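Local coordinates for zinc finger (CCCH type) motif-containing protein (PDB 7NG2) that probably reads N6-methyladenosine marks in messenger RNA through its YTH domain, one part of a longer zinc-finger protein linked to cleavage and polyadenylation, at residues N26-K40 / I86-V100. Numbering follows the deposited sequence. Where two conformers were deposited one is given.
Sequences NIYTSIQHGVWATSK and IWGPVQLRLGSNFRV
W87 reaches across to helix 24-33 and to V35-A37, meeting W36 obliquely: W36 CE3 lies 4.0 Å from W87 CH2, and the ring planes are 72° apart. With its CG anti to the backbone N (chi1 -164°), W36 also lies alongside F98, whose CZ meets CD1 of W36 at the indole edge; F60 adds an edge-to-face partner. N26 brings OD1 to 3.6 Å from W87 CE3, its amide steeply turned against the indole. T29 CG2 meets I86 CD1 tip to tip at 3.6 Å and touches W87 CZ3.

Backbone bonds pair strand 35-36 antiparallel with F98-V100 of strand 98-109. W36 and F98 exchange two, and V100 N donates to G34 O. Farther along, G95 N donates to T38 O (2.8 Å). W36 O also sits over a face of the F98 ring.

N97 OD1 accepts a good bond from Q91 NE2 (2.9 Å, 165°) and a weak one from W87 NE1, while N97 ND2 is held by L82 O. S30 OG donates to V35 O and also bonds W102 NE1. Single waters bridge N26 OD1 to W87 O, T38 N to S96 O, and K40 N to R93 O.

W36 and W87 probably form walls of the aromatic cage by which YTH domains recognise methylated adenine, with L94 perhaps beside them, like the cage leucine of YTHDC1; an isopropanol, probably from the crystallisation liquor, about 4 Å from the N26 side chain is consistent with a pocket there. In this RNA-free state, packing against N26 and T29, with a weak indole bond to N97, probably helps fix the tilt of W87.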
loop_
_atom_site.group_PDB
_atom_site.type_symbol
_atom_site.label_atom_id
_atom_site.label_comp_id
_atom_site.label_asym_id
_atom_site.label_seq_id
_atom_site.Cartn_x
_atom_site.Cartn_y
_atom_site.Cartn_z
ATOM N N ASN A 26 12.685 -4.958 -1.844
ATOM C CA ASN A 26 12.074 -3.666 -2.146
ATOM C C ASN A 26 11.201 -3.179 -0.991
ATOM O O ASN A 26 11.156 -1.974 -0.708
ATOM C CB ASN A 26 11.279 -3.746 -3.450
ATOM C CG ASN A 26 12.173 -3.886 -4.668
ATOM O OD1 ASN A 26 13.355 -3.546 -4.627
ATOM N ND2 ASN A 26 11.609 -4.382 -5.758
ATOM N N ILE A 27 10.495 -4.099 -0.326
ATOM C CA ILE A 27 9.735 -3.747 0.872
ATOM C C ILE A 27 10.667 -3.213 1.951
ATOM O O ILE A 27 10.381 -2.197 2.598
ATOM C CB ILE A 27 8.930 -4.961 1.373
ATOM C CG1 ILE A 27 7.952 -5.440 0.298
ATOM C CG2 ILE A 27 8.196 -4.613 2.670
ATOM C CD1 ILE A 27 6.865 -4.445 -0.019
ATOM N N TYR A 28 11.800 -3.888 2.158
ATOM C CA TYR A 28 12.754 -3.438 3.166
ATOM C C TYR A 28 13.252 -2.034 2.853
ATOM O O TYR A 28 13.324 -1.180 3.743
ATOM C CB TYR A 28 13.929 -4.412 3.261
ATOM C CG TYR A 28 13.536 -5.821 3.629
ATOM C CD1 TYR A 28 12.434 -6.075 4.436
ATOM C CD2 TYR A 28 14.272 -6.905 3.162
ATOM C CE1 TYR A 28 12.079 -7.373 4.771
ATOM C CE2 TYR A 28 13.924 -8.201 3.490
ATOM C CZ TYR A 28 12.827 -8.430 4.293
ATOM O OH TYR A 28 12.479 -9.721 4.616
ATOM N N THR A 29 13.580 -1.773 1.588
ATOM C CA THR A 29 13.998 -0.435 1.186
ATOM C C THR A 29 12.893 0.584 1.437
ATOM O O THR A 29 13.157 1.705 1.890
ATOM C CB THR A 29 14.402 -0.456 -0.288
ATOM O OG1 THR A 29 15.544 -1.309 -0.446
ATOM C CG2 THR A 29 14.744 0.935 -0.776
ATOM N N SER A 30 11.646 0.208 1.153
ATOM C CA SER A 30 10.517 1.107 1.369
ATOM C C SER A 30 10.372 1.472 2.842
ATOM O O SER A 30 10.138 2.640 3.179
ATOM C CB SER A 30 9.242 0.442 0.851
ATOM O OG SER A 30 8.123 1.306 0.977
ATOM N N ILE A 31 10.529 0.490 3.731
ATOM C CA ILE A 31 10.448 0.750 5.165
ATOM C C ILE A 31 11.627 1.605 5.615
ATOM O O ILE A 31 11.474 2.532 6.419
ATOM C CB ILE A 31 10.373 -0.584 5.937
ATOM C CG1 ILE A 31 9.055 -1.300 5.636
ATOM C CG2 ILE A 31 10.520 -0.358 7.432
ATOM C CD1 ILE A 31 9.074 -2.762 6.028
ATOM N N GLN A 32 12.818 1.323 5.078
ATOM C CA GLN A 32 14.026 2.014 5.514
ATOM C C GLN A 32 13.996 3.489 5.133
ATOM O O GLN A 32 14.440 4.344 5.911
ATOM C CB GLN A 32 15.239 1.320 4.897
ATOM C CG GLN A 32 16.583 1.822 5.366
ATOM C CD GLN A 32 17.721 1.078 4.700
ATOM O OE1 GLN A 32 17.517 0.376 3.708
ATOM N NE2 GLN A 32 18.924 1.216 5.245
ATOM N N HIS A 33 13.476 3.808 3.947
ATOM C CA HIS A 33 13.564 5.157 3.402
ATOM C C HIS A 33 12.223 5.838 3.163
ATOM O O HIS A 33 12.203 6.998 2.742
ATOM C CB HIS A 33 14.403 5.150 2.121
ATOM C CG HIS A 33 15.805 4.677 2.339
ATOM N ND1 HIS A 33 16.714 5.384 3.096
ATOM C CD2 HIS A 33 16.451 3.565 1.917
ATOM C CE1 HIS A 33 17.865 4.736 3.120
ATOM N NE2 HIS A 33 17.732 3.629 2.411
ATOM N N GLY A 34 11.109 5.171 3.434
ATOM C CA GLY A 34 9.810 5.807 3.307
ATOM C C GLY A 34 9.466 6.168 1.877
ATOM O O GLY A 34 9.065 7.300 1.598
ATOM N N VAL A 35 9.594 5.207 0.963
ATOM C CA VAL A 35 9.530 5.506 -0.461
ATOM C C VAL A 35 8.919 4.320 -1.196
ATOM O O VAL A 35 9.086 3.164 -0.798
ATOM C CB VAL A 35 10.939 5.866 -1.000
ATOM C CG1 VAL A 35 11.906 4.690 -0.829
ATOM C CG2 VAL A 35 10.882 6.334 -2.453
ATOM N N TRP A 36 8.220 4.615 -2.289
ATOM C CA TRP A 36 7.712 3.582 -3.184
ATOM C C TRP A 36 7.672 4.144 -4.600
ATOM O O TRP A 36 7.749 5.355 -4.805
ATOM C CB TRP A 36 6.313 3.094 -2.754
ATOM C CG TRP A 36 5.942 1.798 -3.395
ATOM C CD1 TRP A 36 4.932 1.581 -4.281
ATOM C CD2 TRP A 36 6.587 0.534 -3.199
ATOM N NE1 TRP A 36 4.908 0.257 -4.655
ATOM C CE2 TRP A 36 5.919 -0.405 -4.009
ATOM C CE3 TRP A 36 7.679 0.111 -2.431
ATOM C CZ2 TRP A 36 6.294 -1.753 -4.061
ATOM C CZ3 TRP A 36 8.055 -1.225 -2.487
ATOM C CH2 TRP A 36 7.361 -2.141 -3.296
ATOM N N ALA A 37 7.534 3.245 -5.574
ATOM C CA ALA A 37 7.234 3.632 -6.944
ATOM C C ALA A 37 6.400 2.522 -7.557
ATOM O O ALA A 37 6.508 1.357 -7.165
ATOM C CB ALA A 37 8.500 3.888 -7.781
ATOM N N THR A 38 5.577 2.880 -8.537
ATOM C CA THR A 38 4.701 1.906 -9.168
ATOM C C THR A 38 4.657 2.174 -10.670
ATOM O O THR A 38 5.306 3.092 -11.180
ATOM C CB THR A 38 3.327 1.890 -8.474
ATOM O OG1 THR A 38 2.541 0.797 -8.959
ATOM C CG2 THR A 38 2.587 3.184 -8.724
ATOM N N SER A 39 3.904 1.344 -11.386
ATOM C CA SER A 39 3.763 1.497 -12.826
ATOM C C SER A 39 3.218 2.885 -13.160
ATOM O O SER A 39 2.614 3.563 -12.327
ATOM C CB SER A 39 2.814 0.429 -13.363
ATOM O OG SER A 39 1.481 0.744 -12.984
ATOM N N LYS A 40 3.440 3.318 -14.403
ATOM C CA LYS A 40 2.974 4.645 -14.791
ATOM C C LYS A 40 1.455 4.757 -14.679
ATOM O O LYS A 40 0.936 5.779 -14.211
ATOM C CB LYS A 40 3.491 5.004 -16.183
ATOM C CG LYS A 40 5.014 5.130 -16.213
ATOM C CD LYS A 40 5.534 5.769 -17.490
ATOM C CE LYS A 40 6.840 6.510 -17.229
ATOM N NZ LYS A 40 6.612 7.822 -16.552
ATOM N N ILE A 86 16.883 4.762 -6.754
ATOM C CA ILE A 86 17.040 3.855 -5.620
ATOM C C ILE A 86 16.693 2.414 -5.980
ATOM O O ILE A 86 17.242 1.474 -5.391
ATOM C CB ILE A 86 16.239 4.368 -4.406
ATOM C CG1 ILE A 86 16.663 3.622 -3.138
ATOM C CG2 ILE A 86 14.724 4.261 -4.659
ATOM C CD1 ILE A 86 16.046 4.167 -1.858
ATOM N N TRP A 87 15.796 2.206 -6.944
ATOM C CA TRP A 87 15.331 0.859 -7.260
ATOM C C TRP A 87 16.205 0.156 -8.281
ATOM O O TRP A 87 15.963 -1.013 -8.588
ATOM C CB TRP A 87 13.886 0.880 -7.769
ATOM C CG TRP A 87 12.960 1.557 -6.830
ATOM C CD1 TRP A 87 12.282 2.721 -7.051
ATOM C CD2 TRP A 87 12.632 1.145 -5.497
ATOM N NE1 TRP A 87 11.536 3.043 -5.944
ATOM C CE2 TRP A 87 11.741 2.097 -4.975
ATOM C CE3 TRP A 87 13.005 0.059 -4.698
ATOM C CZ2 TRP A 87 11.209 1.993 -3.688
ATOM C CZ3 TRP A 87 12.480 -0.042 -3.426
ATOM C CH2 TRP A 87 11.593 0.920 -2.931
ATOM N N GLY A 88 17.215 0.827 -8.812
ATOM C CA GLY A 88 18.009 0.246 -9.865
ATOM C C GLY A 88 17.311 0.367 -11.203
ATOM O O GLY A 88 16.400 1.179 -11.381
ATOM N N PRO A 89 17.726 -0.454 -12.171
ATOM C CA PRO A 89 17.243 -0.277 -13.553
ATOM C C PRO A 89 15.731 -0.343 -13.727
ATOM O O PRO A 89 15.209 0.233 -14.692
ATOM C CB PRO A 89 17.958 -1.401 -14.313
ATOM C CG PRO A 89 19.211 -1.633 -13.526
ATOM C CD PRO A 89 18.812 -1.444 -12.085
ATOM N N VAL A 90 15.008 -1.034 -12.841
ATOM C CA VAL A 90 13.548 -1.035 -12.920
ATOM C C VAL A 90 12.974 0.374 -12.803
ATOM O O VAL A 90 11.854 0.625 -13.260
ATOM C CB VAL A 90 12.940 -2.016 -11.891
ATOM C CG1 VAL A 90 13.024 -1.433 -10.498
ATOM C CG2 VAL A 90 11.492 -2.342 -12.250
ATOM N N GLN A 91 13.731 1.308 -12.216
ATOM C CA GLN A 91 13.304 2.704 -12.146
ATOM C C GLN A 91 12.846 3.212 -13.509
ATOM O O GLN A 91 11.886 3.986 -13.605
ATOM C CB GLN A 91 14.468 3.545 -11.617
ATOM C CG GLN A 91 14.114 4.920 -11.109
ATOM C CD GLN A 91 13.583 4.894 -9.692
ATOM O OE1 GLN A 91 14.316 4.612 -8.732
ATOM N NE2 GLN A 91 12.304 5.188 -9.550
ATOM N N LEU A 92 13.503 2.757 -14.581
ATOM C CA LEU A 92 13.196 3.223 -15.929
ATOM C C LEU A 92 11.813 2.804 -16.415
ATOM O O LEU A 92 11.298 3.409 -17.361
ATOM C CB LEU A 92 14.265 2.721 -16.902
ATOM C CG LEU A 92 15.703 3.169 -16.625
ATOM C CD1 LEU A 92 16.705 2.271 -17.341
ATOM C CD2 LEU A 92 15.881 4.607 -17.066
ATOM N N ARG A 93 11.203 1.785 -15.809
ATOM C CA ARG A 93 9.878 1.322 -16.210
ATOM C C ARG A 93 8.798 1.683 -15.201
ATOM O O ARG A 93 7.697 1.124 -15.255
ATOM C CB ARG A 93 9.878 -0.185 -16.469
ATOM C CG ARG A 93 10.705 -0.596 -17.672
ATOM C CD ARG A 93 11.027 -2.082 -17.643
ATOM N NE ARG A 93 12.371 -2.334 -17.135
ATOM C CZ ARG A 93 12.654 -3.221 -16.186
ATOM N NH1 ARG A 93 11.686 -3.945 -15.643
ATOM N NH2 ARG A 93 13.907 -3.384 -15.782
ATOM N N LEU A 94 9.087 2.593 -14.281
ATOM C CA LEU A 94 8.146 2.987 -13.249
ATOM C C LEU A 94 7.895 4.484 -13.337
ATOM O O LEU A 94 8.650 5.222 -13.969
ATOM C CB LEU A 94 8.708 2.662 -11.860
ATOM C CG LEU A 94 8.975 1.181 -11.583
ATOM C CD1 LEU A 94 9.785 1.006 -10.301
ATOM C CD2 LEU A 94 7.659 0.432 -11.488
ATOM N N GLY A 95 6.820 4.929 -12.700
ATOM C CA GLY A 95 6.656 6.338 -12.416
ATOM C C GLY A 95 7.695 6.800 -11.403
ATOM O O GLY A 95 8.519 6.032 -10.908
ATOM N N SER A 96 7.648 8.093 -11.089
ATOM C CA SER A 96 8.616 8.650 -10.154
ATOM C C SER A 96 8.320 8.169 -8.733
ATOM O O SER A 96 7.188 7.806 -8.388
ATOM C CB SER A 96 8.585 10.179 -10.187
ATOM O OG SER A 96 9.045 10.689 -11.427
ATOM N N ASN A 97 9.361 8.168 -7.902
ATOM C CA ASN A 97 9.220 7.766 -6.510
ATOM C C ASN A 97 8.325 8.733 -5.750
ATOM O O ASN A 97 8.323 9.941 -5.992
ATOM C CB ASN A 97 10.589 7.749 -5.831
ATOM C CG ASN A 97 11.515 6.712 -6.421
ATOM O OD1 ASN A 97 11.075 5.690 -6.926
ATOM N ND2 ASN A 97 12.814 6.970 -6.352
ATOM N N PHE A 98 7.561 8.195 -4.808
ATOM C CA PHE A 98 6.764 9.021 -3.917
ATOM C C PHE A 98 6.980 8.576 -2.477
ATOM O O PHE A 98 7.403 7.448 -2.207
ATOM C CB PHE A 98 5.266 9.018 -4.281
ATOM C CG PHE A 98 4.640 7.646 -4.352
ATOM C CD1 PHE A 98 4.052 7.082 -3.235
ATOM C CD2 PHE A 98 4.606 6.943 -5.548
ATOM C CE1 PHE A 98 3.445 5.840 -3.302
ATOM C CE2 PHE A 98 4.007 5.696 -5.623
ATOM C CZ PHE A 98 3.425 5.145 -4.493
ATOM N N ARG A 99 6.715 9.494 -1.553
ATOM C CA ARG A 99 6.923 9.215 -0.141
ATOM C C ARG A 99 5.784 8.370 0.415
ATOM O O ARG A 99 4.609 8.571 0.079
ATOM C CB ARG A 99 7.038 10.520 0.647
ATOM C CG ARG A 99 8.413 11.166 0.551
ATOM C CD ARG A 99 8.583 12.307 1.543
ATOM N NE ARG A 99 7.717 13.439 1.234
ATOM C CZ ARG A 99 6.781 13.912 2.052
ATOM N NH1 ARG A 99 6.583 13.347 3.238
ATOM N NH2 ARG A 99 6.043 14.949 1.683
ATOM N N VAL A 100 6.149 7.432 1.284
ATOM C CA VAL A 100 5.210 6.582 2.006
ATOM C C VAL A 100 5.598 6.602 3.476
ATOM O O VAL A 100 6.787 6.576 3.815
ATOM C CB VAL A 100 5.247 5.132 1.477
ATOM C CG1 VAL A 100 4.331 4.221 2.298
ATOM C CG2 VAL A 100 4.859 5.096 0.020
HETATM O O HOH W 1 14.981 -3.153 -7.179
HETATM O O HOH W 2 5.363 5.774 -8.913
HETATM O O HOH W 3 5.036 1.606 -16.080
#